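Local coordinates for protein mevalonate kinase (Staphylococcus aureus, PDB 2X7I) that probably phosphorylates mevalonate with ATP, an early step of isoprenoid synthesis, as a kinase of the GHMP family, at residues 174-179 against 302-307. Numbering follows the deposited sequence.
Sequences GYMVVI and WIENLG
Val178 and Trp302 meet on the face of the sheet that also carries Met176 and Glu304: CG1 of Val178 lies 3.7 Å from CE3 of the Trp302 indole. The six-membered ring of that indole turns its edge to the backbone, CE3 standing 3.4 Å from Val178 O, and Phe34 of strand 29-45 packs edge-to-face against the indole. Further along this face CB of Met176 touches CD2 of Leu306, while the Met176 side chain also touches Leu277 and Leu279 of strand 276-280.

The N-to-C directions of strands 175-179 and 302-305 differ by 153°, and hydrogen-bonded pairs Met176-Glu304 and Val178-Trp302 alternate with non-hydrogen-bonded pairs Tyr175-Asn305 and Val177-Ile303, the signature of an antiparallel ladder. It joins an inner to an outermost strand of the four-stranded antiparallel sheet in the C-terminal part of this GHMP kinase. Each hydrogen-bonded pair has two backbone bonds, the straightest from Val178 N to Trp302 O (171° at the hydrogen).

On the other face, CG2 of Ile303 sits at the edge of the Tyr175 ring, 3.9 Å from CD2, and Leu283 of helix 283-295 touches both residues. Back on the Trp302 face, Glu304 has CG anti to the backbone N and a bend at chi2 that turns the end of the chain away toward strand 29-45, where OE1 and OE2 accept from the backbone N of Ala36 and Asn35, respectively. Asn305 crosses the Tyr175 ring obliquely, its amide tilted 24° from the ring plane and OD1 over one face, offset toward the rim. Past the strand end, Leu306 N donates to Gly174 O at 3.0 Å, and CB of Leu306 approaches that oxygen to 3.3 Å. Asn305 OD1 accepts from Gly307 N at 3.0 Å in an Asx turn, the donor standing above the amide plane.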
loop_
_atom_site.group_PDB
_atom_site.type_symbol
_atom_site.label_atom_id
_atom_site.label_comp_id
_atom_site.label_asym_id
_atom_site.label_seq_id
_atom_site.Cartn_x
_atom_site.Cartn_y
_atom_site.Cartn_z
ATOM N N GLY A 174 17.516 -6.605 4.214
ATOM C CA GLY A 174 16.807 -6.455 5.473
ATOM C C GLY A 174 15.310 -6.650 5.362
ATOM O O GLY A 174 14.788 -7.004 4.302
ATOM N N TYR A 175 14.627 -6.420 6.481
ATOM C CA TYR A 175 13.203 -6.668 6.596
ATOM C C TYR A 175 12.524 -5.476 7.226
ATOM O O TYR A 175 13.131 -4.720 7.994
ATOM C CB TYR A 175 12.950 -7.914 7.447
ATOM C CG TYR A 175 13.381 -9.196 6.769
ATOM C CD1 TYR A 175 14.734 -9.532 6.659
ATOM C CD2 TYR A 175 12.442 -10.058 6.212
ATOM C CE1 TYR A 175 15.135 -10.698 6.020
ATOM C CE2 TYR A 175 12.832 -11.227 5.583
ATOM C CZ TYR A 175 14.179 -11.544 5.490
ATOM O OH TYR A 175 14.564 -12.705 4.863
ATOM N N MET A 176 11.253 -5.316 6.885
ATOM C CA MET A 176 10.437 -4.240 7.410
ATOM C C MET A 176 9.155 -4.861 7.932
ATOM O O MET A 176 8.441 -5.538 7.184
ATOM C CB MET A 176 10.140 -3.216 6.312
ATOM C CG MET A 176 9.198 -2.097 6.737
ATOM S SD MET A 176 9.021 -0.805 5.502
ATOM C CE MET A 176 8.213 -1.664 4.150
ATOM N N VAL A 177 8.889 -4.669 9.224
ATOM C CA VAL A 177 7.602 -5.052 9.812
ATOM C C VAL A 177 6.629 -3.895 9.639
ATOM O O VAL A 177 6.923 -2.772 10.030
ATOM C CB VAL A 177 7.719 -5.389 11.315
ATOM C CG1 VAL A 177 6.352 -5.730 11.896
ATOM C CG2 VAL A 177 8.688 -6.534 11.526
ATOM N N VAL A 178 5.479 -4.181 9.044
ATOM C CA VAL A 178 4.438 -3.198 8.823
ATOM C C VAL A 178 3.338 -3.460 9.837
ATOM O O VAL A 178 2.806 -4.559 9.899
ATOM C CB VAL A 178 3.897 -3.299 7.389
ATOM C CG1 VAL A 178 2.733 -2.343 7.169
ATOM C CG2 VAL A 178 5.021 -3.036 6.388
ATOM N N ILE A 179 3.026 -2.459 10.652
ATOM C CA ILE A 179 2.022 -2.590 11.702
ATOM C C ILE A 179 0.828 -1.664 11.456
ATOM O O ILE A 179 0.999 -0.488 11.179
ATOM C CB ILE A 179 2.616 -2.257 13.076
ATOM C CG1 ILE A 179 3.744 -3.232 13.426
ATOM C CG2 ILE A 179 1.526 -2.283 14.145
ATOM C CD1 ILE A 179 4.709 -2.715 14.480
ATOM N N TRP A 302 2.430 -7.326 9.021
ATOM C CA TRP A 302 3.011 -7.998 7.849
ATOM C C TRP A 302 4.535 -7.930 7.907
ATOM O O TRP A 302 5.103 -6.971 8.433
ATOM C CB TRP A 302 2.573 -7.326 6.542
ATOM C CG TRP A 302 1.096 -7.252 6.283
ATOM C CD1 TRP A 302 0.357 -8.101 5.525
ATOM C CD2 TRP A 302 0.194 -6.241 6.746
ATOM N NE1 TRP A 302 -0.959 -7.692 5.492
ATOM C CE2 TRP A 302 -1.084 -6.553 6.237
ATOM C CE3 TRP A 302 0.342 -5.107 7.551
ATOM C CZ2 TRP A 302 -2.207 -5.773 6.504
ATOM C CZ3 TRP A 302 -0.772 -4.331 7.812
ATOM C CH2 TRP A 302 -2.031 -4.662 7.290
ATOM N N ILE A 303 5.193 -8.934 7.345
ATOM C CA ILE A 303 6.633 -8.919 7.205
ATOM C C ILE A 303 6.971 -8.760 5.731
ATOM O O ILE A 303 6.568 -9.574 4.903
ATOM C CB ILE A 303 7.287 -10.198 7.774
ATOM C CG1 ILE A 303 7.103 -10.262 9.294
ATOM C CG2 ILE A 303 8.770 -10.229 7.429
ATOM C CD1 ILE A 303 7.543 -11.574 9.918
ATOM N N GLU A 304 7.698 -7.690 5.417
ATOM C CA GLU A 304 8.141 -7.407 4.062
ATOM C C GLU A 304 9.640 -7.677 3.943
ATOM O O GLU A 304 10.447 -7.047 4.634
ATOM C CB GLU A 304 7.844 -5.942 3.729
ATOM C CG GLU A 304 8.133 -5.525 2.278
ATOM C CD GLU A 304 7.116 -6.054 1.275
ATOM O OE1 GLU A 304 6.027 -6.514 1.691
ATOM O OE2 GLU A 304 7.408 -5.995 0.060
ATOM N N ASN A 305 10.006 -8.617 3.076
ATOM C CA ASN A 305 11.404 -8.797 2.672
ATOM C C ASN A 305 11.761 -7.665 1.725
ATOM O O ASN A 305 11.019 -7.399 0.783
ATOM C CB ASN A 305 11.602 -10.141 1.973
ATOM C CG ASN A 305 13.076 -10.489 1.748
ATOM O OD1 ASN A 305 13.959 -9.622 1.752
ATOM N ND2 ASN A 305 13.340 -11.772 1.542
ATOM N N LEU A 306 12.884 -6.994 1.969
ATOM C CA LEU A 306 13.237 -5.830 1.163
ATOM C C LEU A 306 14.095 -6.177 -0.053
ATOM O O LEU A 306 14.621 -5.286 -0.720
ATOM C CB LEU A 306 13.864 -4.735 2.027
ATOM C CG LEU A 306 12.955 -4.152 3.119
ATOM C CD1 LEU A 306 13.669 -3.019 3.850
ATOM C CD2 LEU A 306 11.615 -3.658 2.562
ATOM N N GLY A 307 14.207 -7.469 -0.353
ATOM C CA GLY A 307 14.694 -7.930 -1.657
ATOM C C GLY A 307 16.186 -8.160 -1.783
ATOM O O GLY A 307 16.662 -8.546 -2.851
#